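Local coordinates for protein walker-Type ATPase (Pyrococcus abyssi, PDB 2QEN) that is of unknown detailed function but binds ADP and magnesium and is probably a P-loop ATPase of the archaeal ATPase family, at residues G128-Y139 against N164-E173; P7-R17 against S46-E54. The protein carries 1 engineered substitution. All coordinates share one frame; numbering follows the deposited sequence.

Contact 1 of 2, residues G128-Y139 against N164-E173; sequences GEFIVAFDEAQY and NLKIILTGSE
Glu136 reaches over to Ser172 with both oxygens of its carboxylate, just past the ends of two parallel strands, 130-135 and 165-171. Its chain can be followed outward. CB leaves the backbone away from the partner strand; CG lies anti to the carbonyl carbon, and a bend at chi2 (-68°) swings the carboxylate back. There Glu136 OE2 takes the hydroxyl OG of Ser172 on its syn lone pair at 2.6 Å. Glu136 OE1 accepts twice, from the backbone N of Ser172 on the syn side, 2.9 Å away, and from NE2 of Gln138 on its anti lone pair, so three bonds fix the rotation of the group. Gln138 NE2 also donates to OE1 of Glu173 at 3.1 Å, with amide and carboxylate planes 59° apart.

One step back, Thr170 OG1 gives its proton to Asp135 OD1 and receives the backbone N-H of Glu136 at 2.9 Å. The backbone bonds run from Phe130 N on Asn164 O to Ala137 N on Thr170 O, with strands 130-135 and 165-171 in regular parallel register. Phe134 CD1 lies alongside Leu169 CD2 at 3.7 Å. On the other face CG2 of Ile131 meets CD1 of Ile168. At the far end, Lys166 NZ meets Glu129 OE2 from above the carboxylate plane at 3.1 Å and also donates to Leu28 O.

Asp135 OD2 bonds to Ser45 and Ser172 OG to Lys44, both of the P-loop, and Asp135 and Glu136 belong to a magnesium site seen for this protein. Acidic residues ending a hydrophobic strand, beside a strand with polar Thr170 close to its C-terminal end, are consistent with the Walker B region of a P-loop NTPase.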
# COMPACT_ATOMS: atom_id res chain seq x y z
N GLY A 128 20.72 17.61 -0.85
CA GLY A 128 20.52 17.29 -2.26
C GLY A 128 19.03 17.17 -2.53
O GLY A 128 18.49 17.84 -3.42
N GLU A 129 18.38 16.36 -1.69
CA GLU A 129 16.98 15.97 -1.83
C GLU A 129 16.46 15.53 -0.47
O GLU A 129 17.17 14.84 0.27
CB GLU A 129 16.92 14.76 -2.75
CG GLU A 129 15.67 14.58 -3.52
CD GLU A 129 15.91 13.79 -4.77
OE1 GLU A 129 16.01 12.55 -4.69
OE2 GLU A 129 16.00 14.42 -5.86
N PHE A 130 15.21 15.90 -0.18
CA PHE A 130 14.49 15.33 0.96
C PHE A 130 13.17 14.68 0.50
O PHE A 130 12.41 15.27 -0.28
CB PHE A 130 14.26 16.37 2.06
CG PHE A 130 13.75 15.79 3.35
CD1 PHE A 130 14.62 15.27 4.28
CD2 PHE A 130 12.37 15.73 3.61
CE1 PHE A 130 14.14 14.71 5.47
CE2 PHE A 130 11.89 15.18 4.80
CZ PHE A 130 12.78 14.68 5.74
N ILE A 131 12.90 13.46 0.98
CA ILE A 131 11.68 12.75 0.61
C ILE A 131 10.58 12.80 1.68
O ILE A 131 10.83 12.52 2.86
CB ILE A 131 11.96 11.26 0.20
CG1 ILE A 131 13.00 11.18 -0.93
CG2 ILE A 131 10.64 10.51 -0.19
CD1 ILE A 131 13.84 9.89 -0.89
N VAL A 132 9.37 13.17 1.26
CA VAL A 132 8.19 13.01 2.10
C VAL A 132 7.31 11.96 1.45
O VAL A 132 6.87 12.13 0.32
CB VAL A 132 7.38 14.33 2.27
CG1 VAL A 132 6.16 14.10 3.20
CG2 VAL A 132 8.26 15.42 2.81
N ALA A 133 7.09 10.86 2.17
CA ALA A 133 6.26 9.76 1.66
C ALA A 133 4.96 9.60 2.44
O ALA A 133 4.94 9.57 3.67
CB ALA A 133 7.04 8.47 1.65
N PHE A 134 3.87 9.52 1.69
CA PHE A 134 2.55 9.29 2.25
C PHE A 134 2.11 7.85 1.91
O PHE A 134 1.85 7.52 0.75
CB PHE A 134 1.55 10.32 1.70
CG PHE A 134 1.83 11.74 2.15
CD1 PHE A 134 2.68 12.57 1.42
CD2 PHE A 134 1.22 12.25 3.29
CE1 PHE A 134 2.94 13.87 1.82
CE2 PHE A 134 1.47 13.58 3.71
CZ PHE A 134 2.33 14.39 2.97
N ASP A 135 2.06 7.00 2.92
CA ASP A 135 1.68 5.61 2.72
C ASP A 135 0.18 5.49 2.74
O ASP A 135 -0.47 5.93 3.68
CB ASP A 135 2.30 4.72 3.81
CG ASP A 135 2.72 3.35 3.27
OD1 ASP A 135 2.40 3.01 2.09
OD2 ASP A 135 3.40 2.62 4.03
N GLU A 136 -0.37 4.92 1.66
CA GLU A 136 -1.83 4.80 1.47
C GLU A 136 -2.48 6.18 1.45
O GLU A 136 -3.45 6.46 2.19
CB GLU A 136 -2.48 3.87 2.51
CG GLU A 136 -1.91 2.43 2.60
CD GLU A 136 -2.19 1.55 1.38
OE1 GLU A 136 -3.06 1.89 0.54
OE2 GLU A 136 -1.53 0.48 1.26
N ALA A 137 -1.97 7.02 0.55
CA ALA A 137 -2.33 8.42 0.45
C ALA A 137 -3.78 8.67 0.01
O ALA A 137 -4.29 9.79 0.11
CB ALA A 137 -1.34 9.13 -0.49
N GLN A 138 -4.47 7.62 -0.46
CA GLN A 138 -5.88 7.76 -0.82
C GLN A 138 -6.75 8.10 0.40
O GLN A 138 -7.86 8.63 0.25
CB GLN A 138 -6.41 6.51 -1.56
CG GLN A 138 -6.59 5.27 -0.71
CD GLN A 138 -5.33 4.41 -0.62
OE1 GLN A 138 -4.25 4.82 -1.05
NE2 GLN A 138 -5.47 3.22 -0.06
N TYR A 139 -6.24 7.81 1.61
CA TYR A 139 -6.96 8.17 2.83
C TYR A 139 -6.91 9.66 3.14
O TYR A 139 -7.59 10.13 4.05
CB TYR A 139 -6.46 7.36 4.03
CG TYR A 139 -6.90 5.91 4.00
CD1 TYR A 139 -8.13 5.52 4.49
CD2 TYR A 139 -6.06 4.93 3.48
CE1 TYR A 139 -8.54 4.18 4.46
CE2 TYR A 139 -6.44 3.58 3.45
CZ TYR A 139 -7.68 3.22 3.95
OH TYR A 139 -8.08 1.90 3.91
N ASN A 164 14.02 20.75 -4.19
CA ASN A 164 14.79 19.81 -3.38
C ASN A 164 13.92 18.92 -2.51
O ASN A 164 14.37 18.35 -1.52
CB ASN A 164 15.81 20.58 -2.55
CG ASN A 164 16.78 21.32 -3.42
OD1 ASN A 164 16.53 22.44 -3.85
ND2 ASN A 164 17.91 20.68 -3.71
N LEU A 165 12.65 18.82 -2.90
CA LEU A 165 11.70 18.04 -2.15
C LEU A 165 11.00 17.07 -3.10
O LEU A 165 10.52 17.47 -4.17
CB LEU A 165 10.71 18.98 -1.47
CG LEU A 165 9.88 18.43 -0.31
CD1 LEU A 165 10.79 18.16 0.90
CD2 LEU A 165 8.77 19.43 0.04
N LYS A 166 11.00 15.79 -2.73
CA LYS A 166 10.34 14.76 -3.53
C LYS A 166 9.22 14.14 -2.70
O LYS A 166 9.36 13.95 -1.50
CB LYS A 166 11.34 13.69 -3.99
CG LYS A 166 12.40 14.20 -4.96
CD LYS A 166 11.78 14.61 -6.32
CE LYS A 166 12.71 15.54 -7.08
NZ LYS A 166 13.68 14.80 -7.90
N ILE A 167 8.12 13.84 -3.37
CA ILE A 167 6.94 13.30 -2.71
C ILE A 167 6.63 11.94 -3.35
O ILE A 167 6.64 11.82 -4.58
CB ILE A 167 5.74 14.28 -2.78
CG1 ILE A 167 6.00 15.54 -1.94
CG2 ILE A 167 4.41 13.60 -2.35
CD1 ILE A 167 4.89 16.56 -2.05
N ILE A 168 6.44 10.93 -2.51
CA ILE A 168 6.01 9.61 -2.94
C ILE A 168 4.64 9.38 -2.31
O ILE A 168 4.49 9.56 -1.11
CB ILE A 168 6.99 8.50 -2.48
CG1 ILE A 168 8.38 8.72 -3.10
CG2 ILE A 168 6.46 7.08 -2.85
CD1 ILE A 168 9.48 7.85 -2.49
N LEU A 169 3.67 8.99 -3.13
CA LEU A 169 2.35 8.58 -2.66
C LEU A 169 2.16 7.11 -3.01
O LEU A 169 2.33 6.70 -4.16
CB LEU A 169 1.23 9.42 -3.32
CG LEU A 169 1.35 10.95 -3.30
CD1 LEU A 169 0.14 11.55 -4.01
CD2 LEU A 169 1.42 11.50 -1.89
N THR A 170 1.83 6.32 -2.01
CA THR A 170 1.58 4.91 -2.24
C THR A 170 0.08 4.67 -2.10
O THR A 170 -0.63 5.46 -1.44
CB THR A 170 2.35 3.97 -1.25
OG1 THR A 170 1.52 3.69 -0.12
CG2 THR A 170 3.69 4.57 -0.80
N GLY A 171 -0.38 3.59 -2.71
CA GLY A 171 -1.77 3.17 -2.61
C GLY A 171 -1.94 1.72 -3.00
O GLY A 171 -1.43 1.27 -4.03
N SER A 172 -2.63 0.98 -2.14
CA SER A 172 -3.13 -0.35 -2.47
C SER A 172 -4.44 -0.25 -3.25
O SER A 172 -4.73 -1.10 -4.09
CB SER A 172 -3.34 -1.18 -1.20
OG SER A 172 -2.12 -1.33 -0.48
N GLU A 173 -5.23 0.79 -2.96
CA GLU A 173 -6.47 1.07 -3.68
C GLU A 173 -6.11 2.04 -4.80
O GLU A 173 -6.36 3.24 -4.70
CB GLU A 173 -7.54 1.64 -2.74
CG GLU A 173 -7.81 0.78 -1.48
CD GLU A 173 -8.80 1.42 -0.50
OE1 GLU A 173 -8.45 2.46 0.11
OE2 GLU A 173 -9.92 0.88 -0.33

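Contact 2 of 2, residues P7-R17 against S46-E54; sequences PKTRREDIFDR and SLLRAFLNE. With ADP (adenosine-5'-diphosphate), chain C.
The guanidinium of Arg49 lies between Pro7 CB, 3.8 Å above one face, and the backbone N of Ser46 on the opposite face, both offset toward the rim. At its edge sits the carbonyl of Lys8: Arg49 NE donates to Lys8 O at 2.9 Å with an N-H...O angle of 163°, approaching from above the carbonyl plane, and NH2 adds a weak second bond. A bend at chi3 (-66°) presents NE to Lys8 O. Also in the guanidinium plane is a water that accepts a bond from Lys8 N and a weak one from Arg49 NH2, donates to Ser46 OG and lies 3.0 Å from ADP O3'. With an alanine in place of Arg49, Lys8 O would probably lose this side-chain donor, and the loop at Pro7 would be freer to shift from the helix.

Helix 44-54 is the one that follows the P-loop, and its Ser46 holds the alpha phosphate, N and OG both bonding to ADP O1A. The loop before helix 18-30 supplies the base side of this nucleotide pocket: Phe15 N donates to ADP N1 at 2.9 Å, and Phe15 O accepts from N6. Ile14 joins the two parts, its CD1 resting on Ser46 CB at 3.7 Å and its CG1 on Ala50 CB. The Ala50 methyl also meets the backbone of Arg10 and Arg11 and lies at the edge of the Arg11 guanidinium. Farther along, ND2 of Asn53 lies beside CG of Arg10, at 3.6 Å.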
# COMPACT_ATOMS: atom_id res chain seq x y z
N PRO A 7 8.07 -5.71 11.19
CA PRO A 7 8.23 -4.91 9.97
C PRO A 7 9.65 -4.89 9.42
O PRO A 7 10.62 -4.78 10.16
CB PRO A 7 7.82 -3.50 10.42
CG PRO A 7 6.96 -3.70 11.61
CD PRO A 7 7.56 -4.89 12.31
N LYS A 8 9.77 -5.01 8.10
CA LYS A 8 11.07 -4.96 7.45
C LYS A 8 11.41 -3.51 7.06
O LYS A 8 10.60 -2.82 6.44
CB LYS A 8 11.09 -5.90 6.25
CG LYS A 8 10.87 -7.36 6.69
CD LYS A 8 10.93 -8.36 5.57
CE LYS A 8 10.51 -9.76 6.07
NZ LYS A 8 11.29 -10.28 7.25
N THR A 9 12.61 -3.08 7.44
CA THR A 9 12.97 -1.66 7.38
C THR A 9 14.27 -1.37 6.62
O THR A 9 14.58 -0.21 6.34
CB THR A 9 13.11 -1.05 8.81
OG1 THR A 9 14.19 -1.69 9.50
CG2 THR A 9 11.83 -1.24 9.63
N ARG A 10 15.03 -2.41 6.28
CA ARG A 10 16.32 -2.26 5.61
C ARG A 10 16.37 -3.05 4.31
O ARG A 10 15.68 -4.07 4.17
CB ARG A 10 17.48 -2.74 6.51
CG ARG A 10 17.50 -2.17 7.94
CD ARG A 10 18.79 -2.51 8.65
NE ARG A 10 19.00 -3.95 8.85
CZ ARG A 10 19.97 -4.67 8.28
NH1 ARG A 10 20.84 -4.11 7.46
NH2 ARG A 10 20.07 -5.98 8.54
N ARG A 11 17.20 -2.58 3.39
CA ARG A 11 17.43 -3.21 2.08
C ARG A 11 17.89 -4.68 2.19
O ARG A 11 17.38 -5.52 1.46
CB ARG A 11 18.45 -2.37 1.28
CG ARG A 11 18.88 -2.99 -0.06
CD ARG A 11 18.21 -2.28 -1.25
NE ARG A 11 17.70 -3.22 -2.25
CZ ARG A 11 16.41 -3.53 -2.40
NH1 ARG A 11 15.48 -2.97 -1.63
NH2 ARG A 11 16.05 -4.41 -3.33
N GLU A 12 18.83 -4.97 3.09
CA GLU A 12 19.37 -6.34 3.24
C GLU A 12 18.33 -7.32 3.81
O GLU A 12 18.54 -8.53 3.82
CB GLU A 12 20.69 -6.37 4.07
CG GLU A 12 21.92 -5.73 3.36
CD GLU A 12 23.30 -6.32 3.76
OE1 GLU A 12 23.38 -7.41 4.38
OE2 GLU A 12 24.33 -5.67 3.44
N ASP A 13 17.20 -6.78 4.26
CA ASP A 13 16.09 -7.58 4.81
C ASP A 13 14.95 -7.84 3.81
O ASP A 13 13.98 -8.52 4.12
CB ASP A 13 15.56 -6.91 6.09
CG ASP A 13 16.66 -6.64 7.10
OD1 ASP A 13 17.71 -7.32 7.03
OD2 ASP A 13 16.50 -5.74 7.95
N ILE A 14 15.09 -7.30 2.61
CA ILE A 14 14.08 -7.38 1.55
C ILE A 14 14.56 -8.35 0.48
O ILE A 14 15.64 -8.16 -0.08
CB ILE A 14 13.81 -5.94 0.93
CG1 ILE A 14 13.01 -5.05 1.90
CG2 ILE A 14 13.12 -6.01 -0.45
CD1 ILE A 14 11.74 -5.69 2.41
N PHE A 15 13.78 -9.41 0.23
CA PHE A 15 14.06 -10.33 -0.88
C PHE A 15 13.79 -9.64 -2.22
O PHE A 15 12.76 -9.00 -2.40
CB PHE A 15 13.23 -11.62 -0.77
CG PHE A 15 13.66 -12.71 -1.72
CD1 PHE A 15 14.71 -13.57 -1.39
CD2 PHE A 15 13.02 -12.90 -2.95
CE1 PHE A 15 15.12 -14.58 -2.27
CE2 PHE A 15 13.41 -13.91 -3.83
CZ PHE A 15 14.47 -14.75 -3.49
N ASP A 16 14.74 -9.81 -3.15
CA ASP A 16 14.77 -9.14 -4.46
C ASP A 16 14.37 -7.67 -4.48
O ASP A 16 14.98 -6.84 -3.80
CB ASP A 16 14.02 -9.92 -5.54
CG ASP A 16 14.83 -10.01 -6.86
OD1 ASP A 16 15.42 -8.97 -7.28
OD2 ASP A 16 14.88 -11.12 -7.45
N ARG A 17 13.34 -7.36 -5.28
CA ARG A 17 12.86 -5.98 -5.51
C ARG A 17 13.92 -5.01 -6.03
O ARG A 17 13.83 -3.79 -5.83
CB ARG A 17 12.15 -5.42 -4.27
CG ARG A 17 10.88 -6.16 -3.83
CD ARG A 17 9.82 -6.27 -4.93
NE ARG A 17 8.52 -6.73 -4.43
CZ ARG A 17 7.58 -7.29 -5.19
NH1 ARG A 17 7.81 -7.48 -6.49
NH2 ARG A 17 6.42 -7.68 -4.66
N SER A 46 7.22 -2.07 2.78
CA SER A 46 8.52 -2.68 3.03
C SER A 46 9.59 -2.12 2.11
O SER A 46 10.66 -1.75 2.58
CB SER A 46 8.43 -4.20 2.88
OG SER A 46 7.41 -4.70 3.73
N LEU A 47 9.29 -2.07 0.80
CA LEU A 47 10.19 -1.48 -0.19
C LEU A 47 10.46 -0.01 0.14
O LEU A 47 11.61 0.43 0.10
CB LEU A 47 9.59 -1.62 -1.60
CG LEU A 47 10.40 -1.03 -2.76
CD1 LEU A 47 11.71 -1.83 -3.03
CD2 LEU A 47 9.55 -0.93 -4.03
N LEU A 48 9.41 0.73 0.48
CA LEU A 48 9.53 2.14 0.84
C LEU A 48 10.38 2.39 2.09
O LEU A 48 11.23 3.29 2.07
CB LEU A 48 8.15 2.80 0.96
CG LEU A 48 8.13 4.32 1.16
CD1 LEU A 48 8.92 5.06 0.05
CD2 LEU A 48 6.70 4.82 1.25
N ARG A 49 10.17 1.61 3.16
CA ARG A 49 11.01 1.73 4.36
C ARG A 49 12.49 1.45 4.11
O ARG A 49 13.36 2.16 4.63
CB ARG A 49 10.50 0.83 5.50
CG ARG A 49 9.26 1.35 6.23
CD ARG A 49 8.98 0.57 7.50
NE ARG A 49 8.60 -0.81 7.20
CZ ARG A 49 7.36 -1.24 7.01
NH1 ARG A 49 6.33 -0.41 7.09
NH2 ARG A 49 7.15 -2.51 6.71
N ALA A 50 12.77 0.40 3.34
CA ALA A 50 14.14 0.06 2.92
C ALA A 50 14.78 1.19 2.09
O ALA A 50 15.93 1.53 2.29
CB ALA A 50 14.13 -1.24 2.13
N PHE A 51 14.00 1.75 1.17
CA PHE A 51 14.42 2.88 0.33
C PHE A 51 14.77 4.12 1.16
O PHE A 51 15.79 4.77 0.92
CB PHE A 51 13.28 3.21 -0.65
CG PHE A 51 13.66 4.13 -1.78
CD1 PHE A 51 14.33 3.64 -2.89
CD2 PHE A 51 13.30 5.48 -1.74
CE1 PHE A 51 14.64 4.47 -3.94
CE2 PHE A 51 13.61 6.32 -2.79
CZ PHE A 51 14.29 5.82 -3.90
N LEU A 52 13.92 4.44 2.13
CA LEU A 52 14.16 5.60 3.01
C LEU A 52 15.25 5.34 4.04
O LEU A 52 15.81 6.29 4.58
CB LEU A 52 12.88 6.07 3.71
CG LEU A 52 11.76 6.60 2.80
CD1 LEU A 52 10.44 6.74 3.59
CD2 LEU A 52 12.16 7.92 2.17
N ASN A 53 15.55 4.07 4.32
CA ASN A 53 16.62 3.70 5.26
C ASN A 53 17.96 4.30 4.83
O ASN A 53 18.78 4.68 5.66
CB ASN A 53 16.73 2.18 5.39
CG ASN A 53 17.65 1.74 6.54
OD1 ASN A 53 17.52 2.21 7.68
ND2 ASN A 53 18.58 0.82 6.24
N GLU A 54 18.16 4.40 3.52
CA GLU A 54 19.42 4.92 2.96
C GLU A 54 19.33 6.37 2.49
O GLU A 54 20.35 7.02 2.27
CB GLU A 54 19.90 4.01 1.82
CG GLU A 54 20.54 2.71 2.32
CD GLU A 54 20.72 1.66 1.23
OE1 GLU A 54 21.58 1.87 0.34
OE2 GLU A 54 20.02 0.64 1.26
PB ADP C . 1.85 -3.42 1.31
O1B ADP C . 2.10 -3.54 -0.17
O2B ADP C . 2.43 -2.14 1.89
O3B ADP C . 0.43 -3.66 1.76
PA ADP C . 3.87 -4.68 3.07
O1A ADP C . 5.10 -3.95 2.62
O2A ADP C . 3.29 -4.43 4.42
O3A ADP C . 2.69 -4.64 1.93
O5' ADP C . 4.25 -6.25 2.93
C5' ADP C . 3.50 -7.30 3.54
C4' ADP C . 4.47 -8.18 4.34
O4' ADP C . 5.17 -9.08 3.45
C3' ADP C . 5.59 -7.43 5.06
O3' ADP C . 5.25 -7.11 6.41
C2' ADP C . 6.71 -8.43 5.10
O2' ADP C . 6.29 -9.43 6.03
C1' ADP C . 6.56 -9.15 3.79
N9 ADP C . 7.34 -8.66 2.63
C8 ADP C . 6.87 -7.83 1.68
N7 ADP C . 7.79 -7.64 0.70
C5 ADP C . 8.88 -8.35 1.03
C6 ADP C . 10.21 -8.59 0.45
N6 ADP C . 10.58 -8.01 -0.72
N1 ADP C . 11.06 -9.41 1.12
C2 ADP C . 10.72 -9.98 2.28
N3 ADP C . 9.51 -9.83 2.86
C4 ADP C . 8.57 -9.03 2.30
O HOH W 1 7.60 -5.25 6.52

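From the N terminus, the loop 7-17 comes first, and contact 2 closes when helix 44-54 returns to it, enclosing helix 18-30, strand 33-37 and the P-loop. Contact 1 opens only later, at strand 130-135, and closes after helix 149-161 as a beta-alpha-beta unit with strand 165-171. The two therefore follow in series, neither nested nor crossed, with centres about 16 Å apart. Helix 44-54 brings them together: while one side of it faces the N-terminal loop, Leu48 packs on Ala133, Ile168 and Thr170, and Leu52 on Ile131. Contact 2 thus ties the adenine side of the nucleotide pocket to the helix, and contact 1 pairs two strands of the sheet beneath it.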